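PDB 7DP1: nitroreductase family protein from Sphingopyxis sp., which probably reduces nitro groups of dinitroaniline herbicides, using bound FMN as cofactor and NADPH as electron donor. Local coordinates for residues A44-G47 / P52-A55; P149-M154 / D194-S199; M156-V161 / S199-G204. The protein carries 1 engineered substitution. All blocks are in the same frame, centred on the assembly; numbering follows the deposited sequence.

Interaction 1 of 3, residues A44-G47 / P52-A55; sequences APSG and PWQA. With FMN (flavin mononucleotide), chain D.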
loop_
_atom_site.group_PDB
_atom_site.type_symbol
_atom_site.label_atom_id
_atom_site.label_comp_id
_atom_site.label_asym_id
_atom_site.label_seq_id
_atom_site.Cartn_x
_atom_site.Cartn_y
_atom_site.Cartn_z
ATOM N N ALA A 44 7.223 4.132 6.760
ATOM C CA ALA A 44 6.114 3.235 6.462
ATOM C C ALA A 44 6.354 1.892 7.129
ATOM O O ALA A 44 7.510 1.459 7.287
ATOM C CB ALA A 44 5.935 3.051 4.932
ATOM N N PRO A 45 5.264 1.240 7.569
ATOM C CA PRO A 45 5.446 -0.080 8.177
ATOM C C PRO A 45 5.599 -1.143 7.117
ATOM O O PRO A 45 5.312 -0.919 5.933
ATOM C CB PRO A 45 4.145 -0.282 8.971
ATOM C CG PRO A 45 3.128 0.396 8.107
ATOM C CD PRO A 45 3.842 1.606 7.473
ATOM N N SER A 46 6.021 -2.326 7.546
ATOM C CA SER A 46 6.126 -3.436 6.625
ATOM C C SER A 46 6.159 -4.693 7.456
ATOM O O SER A 46 6.626 -4.663 8.595
ATOM C CB SER A 46 7.375 -3.296 5.755
ATOM O OG SER A 46 8.548 -3.279 6.555
ATOM N N GLY A 47 5.651 -5.789 6.913
ATOM C CA GLY A 47 5.720 -7.061 7.619
ATOM C C GLY A 47 7.141 -7.375 8.010
ATOM O O GLY A 47 8.052 -7.318 7.167
ATOM N N PRO A 52 10.550 -3.920 2.026
ATOM C CA PRO A 52 10.964 -4.576 0.772
ATOM C C PRO A 52 11.049 -3.646 -0.449
ATOM O O PRO A 52 11.548 -4.088 -1.486
ATOM C CB PRO A 52 9.886 -5.652 0.581
ATOM C CG PRO A 52 8.636 -5.029 1.225
ATOM C CD PRO A 52 9.154 -4.223 2.398
ATOM N N TRP A 53 10.593 -2.398 -0.332
ATOM C CA TRP A 53 10.607 -1.468 -1.453
ATOM C C TRP A 53 12.001 -0.985 -1.878
ATOM O O TRP A 53 12.859 -0.687 -1.047
ATOM C CB TRP A 53 9.729 -0.247 -1.150
ATOM C CG TRP A 53 9.974 0.418 0.155
ATOM C CD1 TRP A 53 10.870 1.418 0.418
ATOM C CD2 TRP A 53 9.302 0.144 1.393
ATOM N NE1 TRP A 53 10.799 1.777 1.741
ATOM C CE2 TRP A 53 9.848 1.008 2.362
ATOM C CE3 TRP A 53 8.285 -0.750 1.774
ATOM C CZ2 TRP A 53 9.425 1.000 3.699
ATOM C CZ3 TRP A 53 7.848 -0.746 3.101
ATOM C CH2 TRP A 53 8.424 0.122 4.047
ATOM N N GLN A 54 12.198 -0.887 -3.181
ATOM C CA GLN A 54 13.432 -0.306 -3.738
ATOM C C GLN A 54 13.042 0.620 -4.871
ATOM O O GLN A 54 12.129 0.314 -5.630
ATOM C CB GLN A 54 14.387 -1.390 -4.244
ATOM C CG GLN A 54 15.105 -2.146 -3.146
ATOM C CD GLN A 54 15.938 -3.295 -3.685
ATOM O OE1 GLN A 54 15.526 -4.454 -3.650
ATOM N NE2 GLN A 54 17.107 -2.972 -4.211
ATOM N N ALA A 55 13.733 1.737 -5.015
ATOM C CA ALA A 55 13.320 2.673 -6.045
ATOM C C ALA A 55 14.484 3.216 -6.827
ATOM O O ALA A 55 15.519 3.553 -6.268
ATOM C CB ALA A 55 12.530 3.822 -5.437
HETATM N N1 FMN D . 3.491 -6.828 14.044
HETATM C C2 FMN D . 3.208 -7.831 14.936
HETATM O O2 FMN D . 3.622 -7.735 16.084
HETATM N N3 FMN D . 2.454 -8.923 14.552
HETATM C C4 FMN D . 1.960 -9.038 13.272
HETATM O O4 FMN D . 1.276 -10.035 12.975
HETATM C C4A FMN D . 2.254 -8.018 12.357
HETATM N N5 FMN D . 1.802 -8.068 11.059
HETATM C C5A FMN D . 2.067 -7.035 10.183
HETATM C C6 FMN D . 1.583 -7.102 8.890
HETATM C C7 FMN D . 1.852 -6.069 8.000
HETATM C C7M FMN D . 1.302 -6.139 6.610
HETATM C C8 FMN D . 2.609 -4.973 8.397
HETATM C C8M FMN D . 2.860 -3.837 7.441
HETATM C C9 FMN D . 3.095 -4.910 9.693
HETATM C C9A FMN D . 2.816 -5.939 10.590
HETATM N N10 FMN D . 3.298 -5.899 11.888
HETATM C C10 FMN D . 3.014 -6.920 12.758
HETATM C "C1'" FMN D . 4.106 -4.735 12.396
HETATM C "C2'" FMN D . 5.541 -4.743 11.878
HETATM O "O2'" FMN D . 6.328 -5.641 12.620
HETATM C "C3'" FMN D . 6.074 -3.317 12.013
HETATM O "O3'" FMN D . 5.349 -2.457 11.160
HETATM C "C4'" FMN D . 7.563 -3.175 11.708
HETATM O "O4'" FMN D . 8.270 -3.888 12.707
HETATM C "C5'" FMN D . 7.918 -1.692 11.823
HETATM O "O5'" FMN D . 7.555 -1.214 13.122
HETATM P P FMN D . 6.575 0.067 13.299
HETATM O O1P FMN D . 6.285 0.159 14.787
HETATM O O2P FMN D . 7.198 1.356 12.839
HETATM O O3P FMN D . 5.365 -0.159 12.432
#
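The loop that lines one side of an FMN pocket at the dimer interface rests here on W53, near the start of strand 54-59, where the sheet runs on into the second subunit. The indole brings the outer edge of its six-membered ring to the loop. A44 O lies near the ring plane, 3.6 Å from W53 CH2, and P45 O is near it too. The methyl of A44 packs on that corner too, its CB 3.9 Å from W53 CH2. S46 comes obliquely, with CB 3.7 Å from W53 CZ3 and 3.9 Å from CD of P52. W53 reaches the loop because its CG stands between backbone N and carbonyl carbon (chi1 50°), while its NE1 is hydrogen-bonded to Q42 and its ring stacks on W157. On the other side of the loop, P45 CB lies 3.3 Å from FMN O3', and S46 CA is 3.4 Å from FMN C8M. R219 of the second subunit hydrogen-bonds to FMN and also to A44 O. Were W53 an alanine, Q42 OE1 would probably lose its N-H donor, W157 its stacking partner, and a gap would open behind A44 and S46, letting the loop shift against the flavin. No hydrogen bond joins the two segments: the carbonyl oxygens of A44 and P45 meet aromatic C-H edges, a weakly polar fit, while S46 OG turns to the backbone N of Q51.

Interaction 2 of 3, residues P149-M154 / D194-S199; sequences PQWADM and DQILFS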
loop_
_atom_site.group_PDB
_atom_site.type_symbol
_atom_site.label_atom_id
_atom_site.label_comp_id
_atom_site.label_asym_id
_atom_site.label_seq_id
_atom_site.Cartn_x
_atom_site.Cartn_y
_atom_site.Cartn_z
ATOM N N PRO A 149 2.051 -10.319 0.280
ATOM C CA PRO A 149 2.115 -9.393 1.418
ATOM C C PRO A 149 3.255 -8.365 1.301
ATOM O O PRO A 149 3.141 -7.272 1.854
ATOM C CB PRO A 149 2.380 -10.317 2.607
ATOM C CG PRO A 149 3.113 -11.486 2.006
ATOM C CD PRO A 149 2.420 -11.693 0.679
ATOM N N GLN A 150 4.370 -8.724 0.663
ATOM C CA GLN A 150 5.425 -7.732 0.508
ATOM C C GLN A 150 5.005 -6.680 -0.521
ATOM O O GLN A 150 5.393 -5.519 -0.438
ATOM C CB GLN A 150 6.749 -8.374 0.124
ATOM C CG GLN A 150 7.458 -9.032 1.297
ATOM C CD GLN A 150 6.852 -10.361 1.665
ATOM O OE1 GLN A 150 6.551 -11.173 0.797
ATOM N NE2 GLN A 150 6.691 -10.603 2.958
ATOM N N TRP A 151 4.213 -7.094 -1.497
ATOM C CA TRP A 151 3.667 -6.136 -2.420
ATOM C C TRP A 151 2.760 -5.159 -1.696
ATOM O O TRP A 151 2.766 -3.983 -2.016
ATOM C CB TRP A 151 2.932 -6.845 -3.566
ATOM C CG TRP A 151 3.931 -7.319 -4.595
ATOM C CD1 TRP A 151 4.999 -8.149 -4.377
ATOM C CD2 TRP A 151 3.993 -6.948 -5.975
ATOM N NE1 TRP A 151 5.703 -8.333 -5.539
ATOM C CE2 TRP A 151 5.105 -7.606 -6.536
ATOM C CE3 TRP A 151 3.204 -6.146 -6.793
ATOM C CZ2 TRP A 151 5.454 -7.471 -7.880
ATOM C CZ3 TRP A 151 3.548 -6.012 -8.122
ATOM C CH2 TRP A 151 4.666 -6.673 -8.655
ATOM N N ALA A 152 2.019 -5.617 -0.686
ATOM C CA ALA A 152 1.187 -4.670 0.064
ATOM C C ALA A 152 2.077 -3.678 0.826
ATOM O O ALA A 152 1.755 -2.492 0.892
ATOM C CB ALA A 152 0.221 -5.404 1.017
ATOM N N ASP A 153 3.206 -4.160 1.362
ATOM C CA ASP A 153 4.202 -3.301 2.015
ATOM C C ASP A 153 4.651 -2.199 1.064
ATOM O O ASP A 153 4.803 -1.056 1.461
ATOM C CB ASP A 153 5.450 -4.085 2.450
ATOM C CG ASP A 153 5.170 -5.177 3.471
ATOM O OD1 ASP A 153 4.155 -5.106 4.199
ATOM O OD2 ASP A 153 6.024 -6.103 3.568
ATOM N N MET A 154 4.868 -2.542 -0.201
ATOM C CA MET A 154 5.279 -1.520 -1.161
ATOM C C MET A 154 4.204 -0.431 -1.339
ATOM O O MET A 154 4.527 0.769 -1.452
ATOM C CB MET A 154 5.617 -2.156 -2.528
ATOM C CG MET A 154 6.890 -3.029 -2.508
ATOM S SD MET A 154 7.519 -3.425 -4.170
ATOM C CE MET A 154 6.233 -4.487 -4.805
ATOM N N ASP A 194 16.861 -10.484 -11.142
ATOM C CA ASP A 194 16.448 -10.866 -9.796
ATOM C C ASP A 194 15.420 -9.867 -9.283
ATOM O O ASP A 194 14.774 -10.089 -8.254
ATOM C CB ASP A 194 17.642 -10.910 -8.851
ATOM C CG ASP A 194 18.265 -9.539 -8.651
ATOM O OD1 ASP A 194 18.657 -8.901 -9.657
ATOM O OD2 ASP A 194 18.329 -9.083 -7.486
ATOM N N GLN A 195 15.322 -8.733 -9.973
ATOM C CA GLN A 195 14.353 -7.686 -9.626
ATOM C C GLN A 195 13.103 -7.799 -10.485
ATOM O O GLN A 195 13.155 -8.279 -11.623
ATOM C CB GLN A 195 14.964 -6.295 -9.807
ATOM C CG GLN A 195 16.053 -6.000 -8.814
ATOM C CD GLN A 195 15.492 -5.863 -7.422
ATOM O OE1 GLN A 195 14.674 -4.980 -7.154
ATOM N NE2 GLN A 195 15.896 -6.767 -6.532
ATOM N N ILE A 196 11.984 -7.342 -9.945
ATOM C CA ILE A 196 10.756 -7.229 -10.724
ATOM C C ILE A 196 10.211 -5.818 -10.581
ATOM O O ILE A 196 10.181 -5.255 -9.481
ATOM C CB ILE A 196 9.692 -8.293 -10.293
ATOM C CG1 ILE A 196 8.381 -8.093 -11.057
ATOM C CG2 ILE A 196 9.435 -8.264 -8.780
ATOM C CD1 ILE A 196 7.409 -9.278 -10.959
ATOM N N LEU A 197 9.801 -5.230 -11.696
ATOM C CA LEU A 197 9.285 -3.873 -11.665
ATOM C C LEU A 197 7.829 -3.928 -11.301
ATOM O O LEU A 197 7.065 -4.608 -11.982
ATOM C CB LEU A 197 9.458 -3.178 -13.017
ATOM C CG LEU A 197 8.810 -1.793 -13.153
ATOM C CD1 LEU A 197 9.497 -0.781 -12.246
ATOM C CD2 LEU A 197 8.829 -1.306 -14.604
ATOM N N PHE A 198 7.442 -3.226 -10.241
ATOM C CA PHE A 198 6.024 -3.120 -9.886
ATOM C C PHE A 198 5.379 -1.963 -10.656
ATOM O O PHE A 198 4.456 -2.159 -11.446
ATOM C CB PHE A 198 5.851 -2.957 -8.360
ATOM C CG PHE A 198 4.502 -2.387 -7.923
ATOM C CD1 PHE A 198 3.327 -2.736 -8.549
ATOM C CD2 PHE A 198 4.435 -1.516 -6.849
ATOM C CE1 PHE A 198 2.113 -2.215 -8.128
ATOM C CE2 PHE A 198 3.226 -1.001 -6.420
ATOM C CZ PHE A 198 2.066 -1.343 -7.072
ATOM N N SER A 199 5.872 -0.758 -10.454
ATOM C CA SER A 199 5.147 0.385 -10.977
ATOM C C SER A 199 6.055 1.580 -11.150
ATOM O O SER A 199 7.108 1.669 -10.512
ATOM C CB SER A 199 3.990 0.734 -10.039
ATOM O OG SER A 199 3.294 1.887 -10.484
#
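W151, near the start of helix 148-167, sends its indole across to I196 and F198 of strand 195-199. CG stands beside the backbone N and anti to the carbonyl carbon (chi1 -81°), which carries the six-membered ring over to the strand although the CB itself does not point there. The far corner of the ring does the touching: W151 CZ3 comes within 3.3 Å of F198 CD1, and W151 CH2 lies 3.9 Å from F198 CB. The two rings are neither stacked nor edge-to-face, their planes turned 58° apart with centroids 5.1 Å from each other. At another part of the indole rim, W151 CZ2 meets the end of I196, whose CD1 is 4.1 Å away near the ring plane; the two side chains cross at about a right angle. Y85 adds an edge-to-face partner to the same indole. In the nitroreductase fold this helix packs on the antiparallel sheet, and its segment here runs at 49° to the short strand segment, the axes 10.8 Å apart. The strand is locally irregular: F198 and S199 both face L140 of strand 136-143 in a classic beta bulge. D153 follows on the helix and turns to an FMN site, where its OD1 takes the backbone N-H of G47. M154 then closes the contact with its terminal methyl, M154 CE lying 3.9 Å from CB of F198. The bend at chi3 also brings that methyl 3.5 Å above one face of the W151 ring, toward its rim, so it touches both aromatics. F198 belongs to the pocket of the second FMN, and its ring has S199 CB over the centre of one face, 3.7 Å above the plane.

Interaction 3 of 3, residues M156-V161 / S199-G204; sequences MWLQSV and SGLAIG. With FMN (flavin mononucleotide), chain D.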
loop_
_atom_site.group_PDB
_atom_site.type_symbol
_atom_site.label_atom_id
_atom_site.label_comp_id
_atom_site.label_asym_id
_atom_site.label_seq_id
_atom_site.Cartn_x
_atom_site.Cartn_y
_atom_site.Cartn_z
ATOM N N MET A 156 2.100 0.489 0.854
ATOM C CA MET A 156 2.135 1.304 2.067
ATOM C C MET A 156 3.174 2.387 1.895
ATOM O O MET A 156 2.919 3.559 2.183
ATOM C CB MET A 156 2.431 0.437 3.288
ATOM C CG MET A 156 1.278 -0.517 3.644
ATOM S SD MET A 156 1.801 -1.647 4.947
ATOM C CE MET A 156 0.639 -2.991 4.609
ATOM N N TRP A 157 4.346 1.997 1.414
ATOM C CA TRP A 157 5.419 2.979 1.148
ATOM C C TRP A 157 5.036 3.979 0.073
ATOM O O TRP A 157 5.172 5.190 0.248
ATOM C CB TRP A 157 6.701 2.281 0.736
ATOM C CG TRP A 157 7.826 3.221 0.421
ATOM C CD1 TRP A 157 8.645 3.830 1.321
ATOM C CD2 TRP A 157 8.286 3.639 -0.887
ATOM N NE1 TRP A 157 9.591 4.593 0.668
ATOM C CE2 TRP A 157 9.391 4.502 -0.684
ATOM C CE3 TRP A 157 7.863 3.383 -2.195
ATOM C CZ2 TRP A 157 10.100 5.114 -1.752
ATOM C CZ3 TRP A 157 8.560 3.995 -3.257
ATOM C CH2 TRP A 157 9.664 4.853 -3.021
ATOM N N LEU A 158 4.554 3.464 -1.049
ATOM C CA LEU A 158 4.189 4.318 -2.169
ATOM C C LEU A 158 3.161 5.367 -1.786
ATOM O O LEU A 158 3.292 6.534 -2.152
ATOM C CB LEU A 158 3.643 3.471 -3.335
ATOM C CG LEU A 158 3.510 4.302 -4.609
ATOM C CD1 LEU A 158 4.898 4.772 -5.080
ATOM C CD2 LEU A 158 2.799 3.524 -5.697
ATOM N N GLN A 159 2.097 4.954 -1.083
ATOM C CA GLN A 159 1.113 5.934 -0.624
ATOM C C GLN A 159 1.742 6.945 0.344
ATOM O O GLN A 159 1.358 8.108 0.378
ATOM C CB GLN A 159 -0.083 5.238 0.048
ATOM C CG GLN A 159 -1.100 6.182 0.698
ATOM C CD GLN A 159 -1.939 6.950 -0.318
ATOM O OE1 GLN A 159 -1.528 7.165 -1.480
ATOM N NE2 GLN A 159 -3.120 7.375 0.109
ATOM N N SER A 160 2.695 6.507 1.155
ATOM C CA SER A 160 3.413 7.485 1.985
ATOM C C SER A 160 4.066 8.553 1.112
ATOM O O SER A 160 3.935 9.770 1.373
ATOM C CB SER A 160 4.457 6.789 2.852
ATOM O OG SER A 160 3.815 5.876 3.731
ATOM N N VAL A 161 4.750 8.117 0.054
ATOM C CA VAL A 161 5.418 9.085 -0.825
ATOM C C VAL A 161 4.426 10.048 -1.479
ATOM O O VAL A 161 4.609 11.265 -1.475
ATOM C CB VAL A 161 6.238 8.337 -1.890
ATOM C CG1 VAL A 161 6.834 9.307 -2.918
ATOM C CG2 VAL A 161 7.324 7.515 -1.184
ATOM N N SER A 199 5.872 -0.758 -10.454
ATOM C CA SER A 199 5.147 0.385 -10.977
ATOM C C SER A 199 6.055 1.580 -11.150
ATOM O O SER A 199 7.108 1.669 -10.512
ATOM C CB SER A 199 3.990 0.734 -10.039
ATOM O OG SER A 199 3.294 1.887 -10.484
ATOM N N GLY A 200 5.657 2.509 -12.008
ATOM C CA GLY A 200 6.335 3.794 -12.031
ATOM C C GLY A 200 5.537 4.764 -11.182
ATOM O O GLY A 200 4.388 4.471 -10.820
ATOM N N LEU A 201 6.154 5.887 -10.818
ATOM C CA LEU A 201 5.440 7.008 -10.197
ATOM C C LEU A 201 5.932 8.292 -10.871
ATOM O O LEU A 201 7.075 8.711 -10.679
ATOM C CB LEU A 201 5.663 7.051 -8.676
ATOM C CG LEU A 201 4.994 8.181 -7.861
ATOM C CD1 LEU A 201 3.466 7.957 -7.676
ATOM C CD2 LEU A 201 5.691 8.422 -6.494
ATOM N N ALA A 202 5.111 8.869 -11.738
ATOM C CA ALA A 202 5.489 10.132 -12.362
ATOM C C ALA A 202 5.450 11.205 -11.288
ATOM O O ALA A 202 4.499 11.253 -10.515
ATOM C CB ALA A 202 4.563 10.460 -13.501
ATOM N N ILE A 203 6.462 12.070 -11.242
ATOM C CA ILE A 203 6.560 13.105 -10.208
ATOM C C ILE A 203 6.831 14.493 -10.768
ATOM O O ILE A 203 7.719 14.657 -11.609
ATOM C CB ILE A 203 7.680 12.775 -9.191
ATOM C CG1 ILE A 203 7.314 11.547 -8.363
ATOM C CG2 ILE A 203 7.892 13.923 -8.221
ATOM C CD1 ILE A 203 8.393 11.143 -7.383
ATOM N N GLY A 204 6.099 15.497 -10.275
ATOM C CA GLY A 204 6.315 16.867 -10.709
ATOM C C GLY A 204 5.326 17.855 -10.125
ATOM O O GLY A 204 4.581 17.530 -9.184
HETATM N N1 FMN D . 3.491 -6.828 14.044
HETATM C C2 FMN D . 3.208 -7.831 14.936
HETATM O O2 FMN D . 3.622 -7.735 16.084
HETATM N N3 FMN D . 2.454 -8.923 14.552
HETATM C C4 FMN D . 1.960 -9.038 13.272
HETATM O O4 FMN D . 1.276 -10.035 12.975
HETATM C C4A FMN D . 2.254 -8.018 12.357
HETATM N N5 FMN D . 1.802 -8.068 11.059
HETATM C C5A FMN D . 2.067 -7.035 10.183
HETATM C C6 FMN D . 1.583 -7.102 8.890
HETATM C C7 FMN D . 1.852 -6.069 8.000
HETATM C C7M FMN D . 1.302 -6.139 6.610
HETATM C C8 FMN D . 2.609 -4.973 8.397
HETATM C C8M FMN D . 2.860 -3.837 7.441
HETATM C C9 FMN D . 3.095 -4.910 9.693
HETATM C C9A FMN D . 2.816 -5.939 10.590
HETATM N N10 FMN D . 3.298 -5.899 11.888
HETATM C C10 FMN D . 3.014 -6.920 12.758
HETATM C "C1'" FMN D . 4.106 -4.735 12.396
HETATM C "C2'" FMN D . 5.541 -4.743 11.878
HETATM O "O2'" FMN D . 6.328 -5.641 12.620
HETATM C "C3'" FMN D . 6.074 -3.317 12.013
HETATM O "O3'" FMN D . 5.349 -2.457 11.160
HETATM C "C4'" FMN D . 7.563 -3.175 11.708
HETATM O "O4'" FMN D . 8.270 -3.888 12.707
HETATM C "C5'" FMN D . 7.918 -1.692 11.823
HETATM O "O5'" FMN D . 7.555 -1.214 13.122
HETATM P P FMN D . 6.575 0.067 13.299
HETATM O O1P FMN D . 6.285 0.159 14.787
HETATM O O2P FMN D . 7.198 1.356 12.839
HETATM O O3P FMN D . 5.365 -0.159 12.432
#
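This is a small, wholly apolar helix-on-sheet contact in the buried core of the nitroreductase fold, where helix 148-167 lies against strand 195-204, an inner strand of the antiparallel sheet. L201 carries the strand's side of it with one branch. L201 CD2 meets two helix side chains that stand one turn apart: CD1 of L158 at 4.0 Å and CG1 of V161 at 3.9 Å. L158 and L201 pass each other in opposite directions, whereas V161 comes to the leucine at a slant. In V161 the branch that touches L201 is anti to the backbone N (chi1 174°); its other methyl, CG2, is placed 3.6 Å above one face of the W157 indole, toward the rim. The valine thereby links the strand to the W157 indole. L201 also packs against S172 and P174 of strand 171-175. At the dimer interface, the same helix presents other residues to the second subunit: Q159 and S160 hydrogen-bond to S160 and Q159 of that chain. M156 reaches from here to an FMN, its CE 3.7 Å from FMN C8M, a flavin methyl, and its SD 3.5 Å from the same carbon, an apolar touch at the dimethylbenzene end of the flavin. The carbonyl of M156 is doubly held, for S160 N and S160 OG approach M156 O from opposite faces of its plane, the OG at 2.9 Å.

All three contacts are buried and reach one antiparallel sheet, but they differ in depth and partners. Interaction 3 lies nearest the chain's centre, about 6 Å from it, and is purely aliphatic between its segments; interaction 2 packs the same helix, 148-167, on the same strand, 195-204, with aromatic and methionine groups instead. Their segments overlap at S199, which makes no contact across either. Interaction 1, its centre about 16 Å out, pairs a loop with the start of strand 54-59, an outermost strand within this chain, and brings backbone carbonyls to an indole rim. It meets interaction 2 through D153 and interaction 3 through W157 and M156. All three touch the second subunit, and each includes at least one residue of an FMN pocket.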